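Local coordinates for peptidoglycan D,D-transpeptidase MrdA (Pseudomonas aeruginosa, PDB 7KIS), which probably cross-links peptide stems of the peptidoglycan cell wall as a penicillin-binding transpeptidase, and is held here in complex with a diazabicyclooctane inhibitor, at residues M513-T523 and S531-S539. Residues are numbered along the deposited sequence; the frame is centred on the assembly and turned at random.
Sequences MQQVVHGARGT and SAYLIAGKS. With C9D ((2S,5R)-1-formyl-N'-[(3R)-pyrrolidine-3-carbonyl]-5-[(sulfooxy)amino]piperidine-2-carbohydrazide), chain C.
Thr-523 OG1 donates a hydrogen bond to Ser-539 OG over 3.1 Å. Ser-539 OG in turn makes a weak one to the sulfate oxygen OAF of C9D, at 3.0 Å. Thr-523 also touches the sulfate directly, with CB 3.4 Å from OAE of C9D. With chi1 at 38°, the Ser-539 hydroxyl tucks in over its own backbone and can meet both Thr-523 and the ligand. Lys-538 and Ser-539 open the KSG motif of penicillin-binding transpeptidases, on an outermost strand of the five-stranded antiparallel sheet. Lys-538 turns its amino group away from the helix, to weak hydrogen bonds with Ser-384 and with the backbone of Ser-327, the predicted acyl-ester serine. Beside this site, helix 513-518 crosses strand 536-539 at 73°. Gly-537 N gives a weak bond to Met-513 O. Val-516 rests both methyls on Gly-537 O, CG2 at 3.3 Å. Val-517 CG2 meets Ile-535 CG2 at 4.0 Å. At the far end, the His-518 ring lies against the loop before the strand. His-518 NE2 can accept a weak bond from Ile-535 N (3.3 Å) or, if protonated, donate a weak one to Tyr-533 O, but not both. Leu-534 CD2 sits over one ring face in a CH-pi contact, 3.9 Å from the His-518 ring centroid. The other methyl, Leu-534 CD1, touches Gln-514 OE1. Tyr-533 starts out away from the helix, and its OH hydrogen-bonds Asp-604 on helix 591-607.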
loop_
_atom_site.group_PDB
_atom_site.type_symbol
_atom_site.label_atom_id
_atom_site.label_comp_id
_atom_site.label_asym_id
_atom_site.label_seq_id
_atom_site.Cartn_x
_atom_site.Cartn_y
_atom_site.Cartn_z
ATOM N N MET A 513 6.334 8.008 16.455
ATOM C CA MET A 513 6.460 6.749 15.731
ATOM C C MET A 513 7.826 6.116 15.950
ATOM O O MET A 513 7.953 4.886 15.933
ATOM C CB MET A 513 6.224 6.971 14.237
ATOM C CG MET A 513 4.827 7.429 13.874
ATOM S SD MET A 513 4.660 7.664 12.094
ATOM C CE MET A 513 4.733 5.971 11.513
ATOM N N GLN A 514 8.860 6.938 16.143
ATOM C CA GLN A 514 10.203 6.409 16.352
ATOM C C GLN A 514 10.306 5.653 17.670
ATOM O O GLN A 514 10.949 4.599 17.738
ATOM C CB GLN A 514 11.214 7.553 16.310
ATOM C CG GLN A 514 12.648 7.129 16.106
ATOM C CD GLN A 514 13.556 8.314 15.863
ATOM O OE1 GLN A 514 14.573 8.480 16.536
ATOM N NE2 GLN A 514 13.189 9.153 14.901
ATOM N N GLN A 515 9.673 6.166 18.726
ATOM C CA GLN A 515 9.699 5.507 20.025
ATOM C C GLN A 515 8.778 4.297 20.095
ATOM O O GLN A 515 8.810 3.571 21.094
ATOM C CB GLN A 515 9.341 6.502 21.133
ATOM C CG GLN A 515 10.298 7.681 21.230
ATOM C CD GLN A 515 11.728 7.254 21.507
ATOM O OE1 GLN A 515 12.584 7.308 20.624
ATOM N NE2 GLN A 515 11.992 6.829 22.739
ATOM N N VAL A 516 7.949 4.076 19.072
ATOM C CA VAL A 516 7.135 2.865 19.012
ATOM C C VAL A 516 8.023 1.626 18.989
ATOM O O VAL A 516 7.717 0.609 19.623
ATOM C CB VAL A 516 6.199 2.917 17.790
ATOM C CG1 VAL A 516 5.479 1.591 17.601
ATOM C CG2 VAL A 516 5.203 4.056 17.934
ATOM N N VAL A 517 9.145 1.697 18.273
ATOM C CA VAL A 517 9.980 0.529 18.021
ATOM C C VAL A 517 11.196 0.542 18.940
ATOM O O VAL A 517 11.715 -0.515 19.314
ATOM C CB VAL A 517 10.401 0.475 16.540
ATOM C CG1 VAL A 517 11.219 -0.776 16.252
ATOM C CG2 VAL A 517 9.174 0.526 15.642
ATOM N N HIS A 518 11.647 1.733 19.334
ATOM C CA HIS A 518 12.864 1.864 20.120
ATOM C C HIS A 518 12.653 2.412 21.524
ATOM O O HIS A 518 13.584 2.346 22.335
ATOM C CB HIS A 518 13.879 2.757 19.390
ATOM C CG HIS A 518 14.420 2.151 18.132
ATOM N ND1 HIS A 518 15.427 1.211 18.132
ATOM C CD2 HIS A 518 14.092 2.351 16.833
ATOM C CE1 HIS A 518 15.697 0.857 16.888
ATOM N NE2 HIS A 518 14.902 1.535 16.081
ATOM N N GLY A 519 11.475 2.945 21.839
ATOM C CA GLY A 519 11.249 3.486 23.161
ATOM C C GLY A 519 11.237 2.413 24.233
ATOM O O GLY A 519 10.958 1.239 23.985
ATOM N N ALA A 520 11.549 2.837 25.460
ATOM C CA ALA A 520 11.571 1.913 26.587
ATOM C C ALA A 520 10.195 1.335 26.887
ATOM O O ALA A 520 10.103 0.289 27.539
ATOM C CB ALA A 520 12.129 2.608 27.829
ATOM N N ARG A 521 9.127 1.992 26.429
ATOM C CA ARG A 521 7.762 1.527 26.639
ATOM C C ARG A 521 6.995 1.443 25.328
ATOM O O ARG A 521 5.768 1.569 25.312
ATOM C CB ARG A 521 7.020 2.443 27.606
ATOM C CG ARG A 521 7.134 2.074 29.062
ATOM C CD ARG A 521 6.376 3.107 29.840
ATOM N NE ARG A 521 6.457 4.388 29.143
ATOM C CZ ARG A 521 6.354 5.565 29.739
ATOM N NH1 ARG A 521 6.157 5.614 31.041
ATOM N NH2 ARG A 521 6.440 6.687 29.036
ATOM N N GLY A 522 7.697 1.221 24.222
ATOM C CA GLY A 522 7.029 1.088 22.948
ATOM C C GLY A 522 6.357 -0.264 22.810
ATOM O O GLY A 522 6.773 -1.258 23.402
ATOM N N THR A 523 5.283 -0.291 22.019
ATOM C CA THR A 523 4.579 -1.547 21.795
ATOM C C THR A 523 5.463 -2.552 21.070
ATOM O O THR A 523 5.371 -3.758 21.321
ATOM C CB THR A 523 3.294 -1.300 21.005
ATOM O OG1 THR A 523 3.613 -0.675 19.755
ATOM C CG2 THR A 523 2.352 -0.400 21.791
ATOM N N SER A 531 17.655 -4.071 15.739
ATOM C CA SER A 531 17.754 -3.191 14.586
ATOM C C SER A 531 19.101 -2.482 14.554
ATOM O O SER A 531 19.680 -2.155 15.593
ATOM C CB SER A 531 16.627 -2.153 14.594
ATOM O OG SER A 531 16.730 -1.279 13.484
ATOM N N ALA A 532 19.592 -2.255 13.337
ATOM C CA ALA A 532 20.800 -1.481 13.098
ATOM C C ALA A 532 20.496 -0.066 12.627
ATOM O O ALA A 532 21.426 0.689 12.324
ATOM C CB ALA A 532 21.688 -2.188 12.069
ATOM N N TYR A 533 19.221 0.305 12.557
ATOM C CA TYR A 533 18.814 1.622 12.095
ATOM C C TYR A 533 17.540 2.014 12.824
ATOM O O TYR A 533 16.793 1.161 13.311
ATOM C CB TYR A 533 18.592 1.645 10.577
ATOM C CG TYR A 533 17.761 0.486 10.072
ATOM C CD1 TYR A 533 18.364 -0.679 9.623
ATOM C CD2 TYR A 533 16.373 0.555 10.051
ATOM C CE1 TYR A 533 17.612 -1.741 9.166
ATOM C CE2 TYR A 533 15.612 -0.506 9.593
ATOM C CZ TYR A 533 16.238 -1.651 9.152
ATOM O OH TYR A 533 15.493 -2.712 8.696
ATOM N N LEU A 534 17.296 3.319 12.894
ATOM C CA LEU A 534 16.104 3.812 13.567
ATOM C C LEU A 534 14.879 3.573 12.695
ATOM O O LEU A 534 14.897 3.845 11.490
ATOM C CB LEU A 534 16.253 5.297 13.897
ATOM C CG LEU A 534 17.273 5.614 14.992
ATOM C CD1 LEU A 534 17.265 7.095 15.328
ATOM C CD2 LEU A 534 17.010 4.776 16.236
ATOM N N ILE A 535 13.817 3.056 13.303
ATOM C CA ILE A 535 12.571 2.758 12.608
ATOM C C ILE A 535 11.479 3.627 13.210
ATOM O O ILE A 535 11.242 3.585 14.424
ATOM C CB ILE A 535 12.199 1.270 12.712
ATOM C CG1 ILE A 535 13.310 0.398 12.124
ATOM C CG2 ILE A 535 10.871 1.002 12.020
ATOM C CD1 ILE A 535 13.314 -1.020 12.654
ATOM N N ALA A 536 10.819 4.415 12.366
ATOM C CA ALA A 536 9.677 5.223 12.786
ATOM C C ALA A 536 8.428 4.538 12.244
ATOM O O ALA A 536 8.009 4.768 11.109
ATOM C CB ALA A 536 9.807 6.658 12.292
ATOM N N GLY A 537 7.837 3.677 13.071
ATOM C CA GLY A 537 6.689 2.890 12.675
ATOM C C GLY A 537 5.598 2.939 13.729
ATOM O O GLY A 537 5.712 3.632 14.741
ATOM N N LYS A 538 4.527 2.195 13.455
ATOM C CA LYS A 538 3.442 2.052 14.416
ATOM C C LYS A 538 2.641 0.805 14.083
ATOM O O LYS A 538 2.289 0.583 12.920
ATOM C CB LYS A 538 2.524 3.274 14.442
ATOM C CG LYS A 538 1.490 3.166 15.546
ATOM C CD LYS A 538 0.566 4.353 15.595
ATOM C CE LYS A 538 -0.255 4.316 16.865
ATOM N NZ LYS A 538 -0.749 2.935 17.114
ATOM N N SER A 539 2.354 0.003 15.101
ATOM C CA SER A 539 1.581 -1.213 14.929
ATOM C C SER A 539 0.098 -0.945 15.155
ATOM O O SER A 539 -0.299 0.061 15.748
ATOM C CB SER A 539 2.061 -2.298 15.891
ATOM O OG SER A 539 2.399 -1.750 17.154
HETATM O OAF C9D C . 0.569 -3.977 18.093
HETATM S SAY C9D C . -0.438 -3.608 19.171
HETATM O OAD C9D C . -1.125 -4.846 19.707
HETATM O OAE C9D C . 0.455 -2.975 20.215
HETATM O OAR C9D C . -1.582 -2.499 18.587
HETATM N NAQ C9D C . -1.892 -1.581 19.648
HETATM C CAU C9D C . -3.326 -1.777 20.113
HETATM C CAJ C9D C . -3.865 -3.022 19.514
HETATM C CB C9D C . -5.311 -3.200 19.757
HETATM C CAM C9D C . -4.148 -0.534 19.768
HETATM N N C9D C . -5.348 -0.817 18.892
HETATM C CAG C9D C . -5.396 -0.228 17.553
HETATM O OAA C9D C . -5.899 -0.833 16.659
HETATM C CA C9D C . -6.142 -2.079 19.141
HETATM C C C9D C . -7.305 -1.792 20.077
HETATM O O C9D C . -7.992 -2.687 20.430
HETATM N NAP C9D C . -7.587 -0.420 20.560
HETATM N NAO C9D C . -8.695 -0.257 21.436
HETATM C CAS C9D C . -10.048 -0.549 20.964
HETATM O OAB C9D C . -10.233 -0.910 19.847
HETATM C CAV C9D C . -11.266 -0.389 21.953
HETATM C CAI C9D C . -10.854 -1.029 23.326
HETATM C CAH C9D C . -11.654 -2.396 23.406
HETATM N NAN C9D C . -12.750 -2.189 22.650
HETATM C CAL C9D C . -12.316 -1.118 21.483
#